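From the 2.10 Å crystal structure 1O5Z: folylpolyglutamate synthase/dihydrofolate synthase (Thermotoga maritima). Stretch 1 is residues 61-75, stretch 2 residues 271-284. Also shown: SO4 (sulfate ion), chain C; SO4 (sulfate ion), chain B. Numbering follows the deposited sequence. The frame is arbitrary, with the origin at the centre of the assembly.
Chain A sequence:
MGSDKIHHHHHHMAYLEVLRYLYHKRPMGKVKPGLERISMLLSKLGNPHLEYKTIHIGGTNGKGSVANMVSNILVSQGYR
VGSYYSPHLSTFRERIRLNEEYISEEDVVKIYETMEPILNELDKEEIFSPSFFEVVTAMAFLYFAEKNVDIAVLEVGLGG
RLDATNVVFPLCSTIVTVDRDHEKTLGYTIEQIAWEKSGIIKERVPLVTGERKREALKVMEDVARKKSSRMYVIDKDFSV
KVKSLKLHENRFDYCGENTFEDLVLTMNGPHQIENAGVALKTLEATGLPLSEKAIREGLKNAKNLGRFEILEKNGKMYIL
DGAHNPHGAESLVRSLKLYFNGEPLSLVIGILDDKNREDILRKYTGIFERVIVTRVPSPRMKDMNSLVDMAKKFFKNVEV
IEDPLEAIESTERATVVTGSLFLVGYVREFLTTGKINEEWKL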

ATOM      1  N   ASN A  61       8.026   4.690   1.187  1.00 49.24           N
ATOM      2  CA  ASN A  61       7.699   3.767   0.123  1.00 50.10           C
ATOM      3  C   ASN A  61       8.004   2.355   0.564  1.00 48.63           C
ATOM      4  O   ASN A  61       8.987   2.124   1.233  1.00 48.96           O
ATOM      5  N   GLY A  62       7.167   1.425   0.151  1.00 47.31           N
ATOM      6  CA  GLY A  62       7.375   0.025   0.467  1.00 47.30           C
ATOM      7  C   GLY A  62       6.633  -0.474   1.687  1.00 46.49           C
ATOM      8  O   GLY A  62       6.704  -1.661   1.998  1.00 46.48           O
ATOM      9  N   LYS A  63       5.934   0.398   2.405  1.00 45.28           N
ATOM     10  CA  LYS A  63       5.336  -0.085   3.636  1.00 45.87           C
ATOM     11  C   LYS A  63       4.160  -1.034   3.357  1.00 45.73           C
ATOM     12  O   LYS A  63       3.982  -2.023   4.074  1.00 47.47           O
ATOM     13  N   GLY A  64       3.359  -0.727   2.345  1.00 45.66           N
ATOM     14  CA  GLY A  64       2.293  -1.588   1.921  1.00 44.65           C
ATOM     15  C   GLY A  64       2.813  -2.918   1.453  1.00 44.56           C
ATOM     16  O   GLY A  64       2.254  -3.935   1.832  1.00 45.13           O
ATOM     17  N   SER A  65       3.835  -2.936   0.597  1.00 45.10           N
ATOM     18  CA  SER A  65       4.458  -4.209   0.110  1.00 44.89           C
ATOM     19  C   SER A  65       5.041  -5.004   1.245  1.00 44.74           C
ATOM     20  O   SER A  65       4.882  -6.231   1.293  1.00 44.71           O
ATOM     21  N   VAL A  66       5.799  -4.334   2.124  1.00 44.18           N
ATOM     22  CA  VAL A  66       6.444  -5.045   3.244  1.00 44.28           C
ATOM     23  C   VAL A  66       5.373  -5.603   4.180  1.00 44.27           C
ATOM     24  O   VAL A  66       5.462  -6.764   4.593  1.00 44.85           O
ATOM     25  N   ALA A  67       4.347  -4.815   4.488  1.00 42.88           N
ATOM     26  CA  ALA A  67       3.237  -5.346   5.306  1.00 43.14           C
ATOM     27  C   ALA A  67       2.608  -6.584   4.682  1.00 43.62           C
ATOM     28  O   ALA A  67       2.371  -7.580   5.345  1.00 44.27           O
ATOM     29  N   ASN A  68       2.281  -6.473   3.400  1.00 44.52           N
ATOM     30  CA  ASN A  68       1.659  -7.551   2.651  1.00 44.87           C
ATOM     31  C   ASN A  68       2.507  -8.810   2.670  1.00 44.85           C
ATOM     32  O   ASN A  68       2.000  -9.888   2.883  1.00 44.48           O
ATOM     33  N   MET A  69       3.798  -8.641   2.425  1.00 44.51           N
ATOM     34  CA  MET A  69       4.735  -9.757   2.454  1.00 45.09           C
ATOM     35  C   MET A  69       4.795 -10.430   3.848  1.00 45.20           C
ATOM     36  O   MET A  69       4.751 -11.668   3.989  1.00 44.92           O
ATOM     37  N   VAL A  70       4.877  -9.595   4.878  1.00 44.72           N
ATOM     38  CA  VAL A  70       4.850 -10.075   6.234  1.00 44.96           C
ATOM     39  C   VAL A  70       3.558 -10.826   6.527  1.00 45.41           C
ATOM     40  O   VAL A  70       3.611 -11.918   7.067  1.00 44.94           O
ATOM     41  N   SER A  71       2.406 -10.260   6.170  1.00 45.92           N
ATOM     42  CA  SER A  71       1.133 -10.946   6.431  1.00 46.59           C
ATOM     43  C   SER A  71       1.090 -12.222   5.698  1.00 44.93           C
ATOM     44  O   SER A  71       0.660 -13.169   6.225  1.00 45.21           O
ATOM     45  N   ASN A  72       1.409 -12.186   4.417  1.00 44.71           N
ATOM     46  CA  ASN A  72       1.342 -13.366   3.585  1.00 44.28           C
ATOM     47  C   ASN A  72       2.186 -14.513   4.079  1.00 43.41           C
ATOM     48  O   ASN A  72       1.732 -15.654   4.057  1.00 41.56           O
ATOM     49  N   ILE A  73       3.362 -14.206   4.605  1.00 43.05           N
ATOM     50  CA  ILE A  73       4.235 -15.253   5.119  1.00 43.52           C
ATOM     51  C   ILE A  73       3.644 -15.898   6.398  1.00 43.15           C
ATOM     52  O   ILE A  73       3.656 -17.121   6.569  1.00 41.28           O
ATOM     53  N   LEU A  74       3.128 -15.047   7.289  1.00 42.88           N
ATOM     54  CA  LEU A  74       2.531 -15.532   8.512  1.00 43.49           C
ATOM     55  C   LEU A  74       1.250 -16.270   8.270  1.00 42.68           C
ATOM     56  O   LEU A  74       0.978 -17.264   8.935  1.00 43.41           O
ATOM     57  N   VAL A  75       0.461 -15.800   7.315  1.00 41.79           N
ATOM     58  CA  VAL A  75      -0.743 -16.551   6.898  1.00 42.05           C
ATOM     59  C   VAL A  75      -0.365 -17.951   6.364  1.00 41.24           C
ATOM     60  O   VAL A  75      -0.990 -18.910   6.735  1.00 39.43           O
ATOM     61  N   HIS A 271      13.028  -2.903  -6.506  1.00 51.79           N
ATOM     62  CA  HIS A 271      12.685  -2.397  -5.156  1.00 52.02           C
ATOM     63  C   HIS A 271      11.910  -3.403  -4.348  1.00 49.71           C
ATOM     64  O   HIS A 271      11.977  -3.358  -3.138  1.00 48.78           O
ATOM     65  N   GLN A 272      11.134  -4.270  -5.005  1.00 48.05           N
ATOM     66  CA  GLN A 272      10.339  -5.230  -4.269  1.00 46.70           C
ATOM     67  C   GLN A 272      11.218  -6.316  -3.678  1.00 45.20           C
ATOM     68  O   GLN A 272      10.859  -6.925  -2.651  1.00 44.58           O
ATOM     69  N   ILE A 273      12.378  -6.559  -4.293  1.00 44.39           N
ATOM     70  CA  ILE A 273      13.268  -7.564  -3.753  1.00 43.40           C
ATOM     71  C   ILE A 273      13.858  -7.020  -2.444  1.00 43.40           C
ATOM     72  O   ILE A 273      14.001  -7.741  -1.423  1.00 43.35           O
ATOM     73  N   GLU A 274      14.101  -5.727  -2.421  1.00 43.03           N
ATOM     74  CA  GLU A 274      14.534  -5.111  -1.180  1.00 43.56           C
ATOM     75  C   GLU A 274      13.432  -5.087  -0.133  1.00 42.75           C
ATOM     76  O   GLU A 274      13.686  -5.254   1.044  1.00 43.63           O
ATOM     77  N   ASN A 275      12.202  -4.864  -0.546  1.00 42.59           N
ATOM     78  CA  ASN A 275      11.109  -4.877   0.399  1.00 42.56           C
ATOM     79  C   ASN A 275      11.024  -6.266   0.997  1.00 42.52           C
ATOM     80  O   ASN A 275      10.750  -6.430   2.150  1.00 43.19           O
ATOM     81  N   ALA A 276      11.214  -7.279   0.169  1.00 43.93           N
ATOM     82  CA  ALA A 276      11.260  -8.680   0.636  1.00 44.04           C
ATOM     83  C   ALA A 276      12.360  -8.927   1.700  1.00 43.83           C
ATOM     84  O   ALA A 276      12.071  -9.493   2.733  1.00 43.84           O
ATOM     85  N   GLY A 277      13.575  -8.441   1.488  1.00 43.87           N
ATOM     86  CA  GLY A 277      14.598  -8.485   2.550  1.00 43.95           C
ATOM     87  C   GLY A 277      14.124  -7.796   3.832  1.00 43.18           C
ATOM     88  O   GLY A 277      14.311  -8.263   4.926  1.00 42.36           O
ATOM     89  N   VAL A 278      13.543  -6.635   3.687  1.00 44.02           N
ATOM     90  CA  VAL A 278      13.026  -5.918   4.855  1.00 44.21           C
ATOM     91  C   VAL A 278      11.975  -6.738   5.588  1.00 43.78           C
ATOM     92  O   VAL A 278      11.980  -6.777   6.810  1.00 44.97           O
ATOM     93  N   ALA A 279      11.057  -7.353   4.837  1.00 43.42           N
ATOM     94  CA  ALA A 279      10.000  -8.202   5.399  1.00 43.13           C
ATOM     95  C   ALA A 279      10.574  -9.405   6.187  1.00 43.97           C
ATOM     96  O   ALA A 279      10.065  -9.774   7.257  1.00 44.20           O
ATOM     97  N   LEU A 280      11.612 -10.043   5.630  1.00 44.49           N
ATOM     98  CA  LEU A 280      12.210 -11.209   6.244  1.00 44.44           C
ATOM     99  C   LEU A 280      12.967 -10.797   7.486  1.00 44.48           C
ATOM    100  O   LEU A 280      12.858 -11.461   8.520  1.00 44.08           O
ATOM    101  N   LYS A 281      13.732  -9.704   7.410  1.00 44.36           N
ATOM    102  CA  LYS A 281      14.328  -9.155   8.645  1.00 44.10           C
ATOM    103  C   LYS A 281      13.256  -8.789   9.664  1.00 43.51           C
ATOM    104  O   LYS A 281      13.385  -9.101  10.821  1.00 42.87           O
ATOM    105  N   THR A 282      12.177  -8.154   9.239  1.00 43.84           N
ATOM    106  CA  THR A 282      11.159  -7.799  10.165  1.00 44.38           C
ATOM    107  C   THR A 282      10.730  -9.045  10.922  1.00 44.88           C
ATOM    108  O   THR A 282      10.669  -9.055  12.138  1.00 45.54           O
ATOM    109  N   LEU A 283      10.536 -10.125  10.178  1.00 45.31           N
ATOM    110  CA  LEU A 283      10.074 -11.412  10.704  1.00 45.55           C
ATOM    111  C   LEU A 283      11.131 -12.104  11.581  1.00 45.14           C
ATOM    112  O   LEU A 283      10.796 -12.657  12.650  1.00 44.42           O
ATOM    113  N   GLU A 284      12.387 -12.068  11.160  1.00 44.46           N
ATOM    114  CA  GLU A 284      13.470 -12.559  12.029  1.00 44.29           C
ATOM    115  C   GLU A 284      13.519 -11.834  13.382  1.00 44.89           C
ATOM    116  O   GLU A 284      13.563 -12.469  14.444  1.00 44.50           O
TER

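Helix 63-75 crosses helix 271-284 at 52°, with a closest axis approach of 8.7 Å. The backbones come nearest at Val-66 and Ala-279, whose CA atoms lie 5.2 Å apart. The CA-to-CB bond of Ala-279 points toward the first helix.

Met-69 is a bump from the first helix. It points toward the partner helix in an extended m, t, t rotamer and sits in a hollow formed by Gln-272, Asn-275, Ala-276 and Ala-279. Met-69 CE reaches Gln-272 O at 3.4 Å, Met-69 SD lies 4.0 Å from Ala-276 CB, and Met-69 CB packs 3.8 Å from Ala-279 CB.

Val-66 and Val-70, both t, point sideways. Val-66 CG2 lies 3.4 Å from Asn-275 O and 4.0 Å from Val-278 CB. Val-70 CG2 touches Ala-279 CB at 3.8 Å.

Further along, Leu-283 (m, t) is the bump from the second helix. It inserts among Val-70, Ile-73 and Leu-74. Leu-283 CD2 lies 3.8 Å from Val-70 CG1 and 3.9 Å from Leu-74 CD2; Leu-283 CD1 meets Ile-73 CD1 at 3.5 Å. Ile-73 (m, t) also places CD1 3.6 Å from Leu-280 CD2. The CA-to-CB bond of Leu-280 points away, but its end comes nearer.

The polar end lies near Gly-62. An ideal CB there would be 2.7 Å from Asn-275 ND2, a clash, and the backbone angles themselves call for glycine. Ser-65 (m) accepts a weak hydrogen bond at OG from Gln-272 NE2, 2.7 Å away. Water 2 links Ser-65 OG and Gln-272 OE1, each at 3.0 Å from its O, to the chain C sulfate. That sulfate, probably from the crystallisation liquor, accepts hydrogen bonds from the backbone N atoms of Gly-62, Gly-64 and Ser-65. Water 1 weakly bridges Asn-61 O and Asn-275 ND2.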

ATOM      1  CB  ASN A  61       8.482   4.110  -1.158  1.00 51.04           C
ATOM      2  CG  ASN A  61       8.085   5.468  -1.731  1.00 55.23           C
ATOM      3  OD1 ASN A  61       6.889   5.718  -2.017  1.00 61.21           O
ATOM      4  ND2 ASN A  61       9.071   6.377  -1.855  1.00 58.41           N
ATOM      5  CB  LYS A  63       4.983   1.033   4.643  1.00 45.37           C
ATOM      6  CG  LYS A  63       4.268   2.217   4.108  1.00 45.85           C
ATOM      7  CD  LYS A  63       3.616   3.031   5.225  1.00 46.02           C
ATOM      8  CE  LYS A  63       2.831   4.227   4.600  1.00 45.57           C
ATOM      9  NZ  LYS A  63       3.571   4.912   3.494  1.00 45.96           N
ATOM     10  CB  SER A  65       5.651  -3.980  -0.802  1.00 45.58           C
ATOM     11  OG  SER A  65       5.326  -3.389  -2.028  1.00 49.98           O
ATOM     12  CB  VAL A  66       7.443  -4.174   4.017  1.00 44.58           C
ATOM     13  CG1 VAL A  66       7.832  -4.850   5.324  1.00 46.20           C
ATOM     14  CG2 VAL A  66       8.710  -3.896   3.150  1.00 44.43           C
ATOM     15  CB  ALA A  67       2.149  -4.266   5.519  1.00 42.95           C
ATOM     16  CB  ASN A  68       1.410  -7.146   1.204  1.00 44.27           C
ATOM     17  CG  ASN A  68       0.555  -8.134   0.485  1.00 46.02           C
ATOM     18  OD1 ASN A  68       1.062  -8.961  -0.290  1.00 47.48           O
ATOM     19  ND2 ASN A  68      -0.764  -8.093   0.758  1.00 45.03           N
ATOM     20  CB  MET A  69       6.098  -9.247   2.061  1.00 44.78           C
ATOM     21  CG  MET A  69       6.214  -8.881   0.591  1.00 46.44           C
ATOM     22  SD  MET A  69       7.845  -8.138   0.256  1.00 47.80           S
ATOM     23  CE  MET A  69       7.711  -7.622  -1.448  1.00 47.47           C
ATOM     24  CB  VAL A  70       5.127  -8.933   7.234  1.00 44.89           C
ATOM     25  CG1 VAL A  70       4.900  -9.380   8.614  1.00 45.33           C
ATOM     26  CG2 VAL A  70       6.570  -8.506   7.123  1.00 45.63           C
ATOM     27  CB  SER A  71      -0.110 -10.155   5.983  1.00 46.18           C
ATOM     28  OG  SER A  71       0.001  -8.830   6.472  1.00 53.61           O
ATOM     29  CB  ASN A  72       1.631 -13.017   2.128  1.00 45.00           C
ATOM     30  CG  ASN A  72       0.349 -12.688   1.407  1.00 46.32           C
ATOM     31  OD1 ASN A  72      -0.542 -13.551   1.347  1.00 45.36           O
ATOM     32  ND2 ASN A  72       0.195 -11.456   0.951  1.00 43.57           N
ATOM     33  CB  ILE A  73       5.628 -14.701   5.394  1.00 43.92           C
ATOM     34  CG1 ILE A  73       6.330 -14.372   4.073  1.00 45.05           C
ATOM     35  CG2 ILE A  73       6.478 -15.725   6.206  1.00 44.65           C
ATOM     36  CD1 ILE A  73       7.623 -13.569   4.268  1.00 44.51           C
ATOM     37  CB  LEU A  74       2.244 -14.366   9.437  1.00 44.38           C
ATOM     38  CG  LEU A  74       3.458 -13.618  10.006  1.00 44.30           C
ATOM     39  CD1 LEU A  74       2.970 -12.300  10.598  1.00 44.40           C
ATOM     40  CD2 LEU A  74       4.158 -14.434  11.076  1.00 45.21           C
ATOM     41  CB  VAL A  75      -1.597 -15.780   5.883  1.00 41.62           C
ATOM     42  CG1 VAL A  75      -2.629 -16.720   5.173  1.00 41.54           C
ATOM     43  CG2 VAL A  75      -2.307 -14.644   6.599  1.00 41.72           C
ATOM     44  CB  HIS A 271      11.862  -1.102  -5.174  1.00 53.40           C
ATOM     45  CG  HIS A 271      12.686   0.116  -5.405  1.00 58.77           C
ATOM     46  ND1 HIS A 271      13.776   0.431  -4.621  1.00 65.32           N
ATOM     47  CD2 HIS A 271      12.615   1.081  -6.357  1.00 63.78           C
ATOM     48  CE1 HIS A 271      14.343   1.540  -5.075  1.00 65.47           C
ATOM     49  NE2 HIS A 271      13.653   1.958  -6.124  1.00 66.09           N
ATOM     50  CB  GLN A 272       9.218  -5.832  -5.114  1.00 46.81           C
ATOM     51  CG  GLN A 272       8.211  -4.833  -5.631  1.00 47.30           C
ATOM     52  CD  GLN A 272       7.580  -3.951  -4.549  1.00 49.40           C
ATOM     53  OE1 GLN A 272       7.194  -2.831  -4.851  1.00 56.64           O
ATOM     54  NE2 GLN A 272       7.496  -4.422  -3.317  1.00 48.13           N
ATOM     55  CB  ILE A 273      14.287  -8.014  -4.803  1.00 43.96           C
ATOM     56  CG1 ILE A 273      13.607  -8.991  -5.754  1.00 44.19           C
ATOM     57  CG2 ILE A 273      15.487  -8.722  -4.161  1.00 42.72           C
ATOM     58  CD1 ILE A 273      14.330  -9.149  -7.055  1.00 47.48           C
ATOM     59  CB  GLU A 274      15.098  -3.711  -1.440  1.00 43.66           C
ATOM     60  CG  GLU A 274      16.438  -3.786  -2.139  1.00 46.28           C
ATOM     61  CD  GLU A 274      17.326  -2.596  -1.884  1.00 50.56           C
ATOM     62  OE1 GLU A 274      16.880  -1.599  -1.292  1.00 53.94           O
ATOM     63  OE2 GLU A 274      18.497  -2.654  -2.285  1.00 53.29           O
ATOM     64  CB  ASN A 275       9.802  -4.528  -0.310  1.00 41.96           C
ATOM     65  CG  ASN A 275       9.698  -3.034  -0.681  1.00 43.18           C
ATOM     66  OD1 ASN A 275       8.874  -2.639  -1.502  1.00 46.33           O
ATOM     67  ND2 ASN A 275      10.525  -2.232  -0.103  1.00 40.90           N
ATOM     68  CB  ALA A 276      11.418  -9.647  -0.543  1.00 44.78           C
ATOM     69  CB  VAL A 278      12.427  -4.527   4.477  1.00 43.94           C
ATOM     70  CG1 VAL A 278      11.832  -3.849   5.708  1.00 44.36           C
ATOM     71  CG2 VAL A 278      13.467  -3.660   3.881  1.00 44.25           C
ATOM     72  CB  ALA A 279       9.091  -8.676   4.289  1.00 41.90           C
ATOM     73  CB  LEU A 280      13.124 -11.957   5.261  1.00 45.16           C
ATOM     74  CG  LEU A 280      12.464 -12.518   3.968  1.00 45.80           C
ATOM     75  CD1 LEU A 280      13.413 -13.444   3.163  1.00 45.50           C
ATOM     76  CD2 LEU A 280      11.222 -13.251   4.288  1.00 46.73           C
ATOM     77  CB  LYS A 281      15.240  -7.963   8.379  1.00 44.31           C
ATOM     78  CG  LYS A 281      16.186  -7.504   9.569  1.00 45.15           C
ATOM     79  CD  LYS A 281      16.410  -8.489  10.771  1.00 46.69           C
ATOM     80  CE  LYS A 281      17.513  -9.427  10.589  1.00 45.35           C
ATOM     81  NZ  LYS A 281      17.446 -10.561  11.593  1.00 43.72           N
ATOM     82  CB  THR A 282      10.027  -7.176   9.404  1.00 45.35           C
ATOM     83  OG1 THR A 282      10.439  -5.872   8.911  1.00 44.25           O
ATOM     84  CG2 THR A 282       8.800  -6.924  10.339  1.00 46.42           C
ATOM     85  CB  LEU A 283       9.620 -12.329   9.546  1.00 45.78           C
ATOM     86  CG  LEU A 283       8.233 -11.973   8.945  1.00 46.33           C
ATOM     87  CD1 LEU A 283       7.869 -12.766   7.706  1.00 46.59           C
ATOM     88  CD2 LEU A 283       7.159 -12.134   9.954  1.00 44.56           C
ATOM     89  CB  GLU A 284      14.821 -12.431  11.331  1.00 44.11           C
ATOM     90  CG  GLU A 284      14.977 -13.334  10.103  1.00 43.71           C
ATOM     91  CD  GLU A 284      16.335 -13.224   9.446  1.00 43.28           C
ATOM     92  OE1 GLU A 284      17.057 -12.218   9.638  1.00 39.72           O
ATOM     93  OE2 GLU A 284      16.698 -14.168   8.741  1.00 44.16           O
TER
HETATM   94  S   SO4 C 502       3.914   0.829  -0.939  1.00 42.19           S
HETATM   95  O1  SO4 C 502       4.825   1.921  -1.254  1.00 43.40           O
HETATM   96  O2  SO4 C 502       2.815   0.692  -1.866  1.00 43.42           O
HETATM   97  O3  SO4 C 502       3.398   1.186   0.388  1.00 36.26           O
HETATM   98  O4  SO4 C 502       4.599  -0.469  -0.961  1.00 42.99           O
HETATM   99  S   SO4 B 501       4.276   8.547   4.723  1.00 61.78           S
HETATM  100  O1  SO4 B 501       2.917   8.107   4.397  1.00 67.23           O
HETATM  101  O2  SO4 B 501       5.004   8.814   3.489  1.00 64.42           O
HETATM  102  O3  SO4 B 501       4.891   7.464   5.502  1.00 67.31           O
HETATM  103  O4  SO4 B 501       4.269   9.729   5.573  1.00 63.72           O
HETATM  104  O   HOH W   1      10.720   1.096  -0.721  1.00 52.29           O
HETATM  105  O   HOH W   2       5.995  -0.681  -3.220  1.00 39.39           O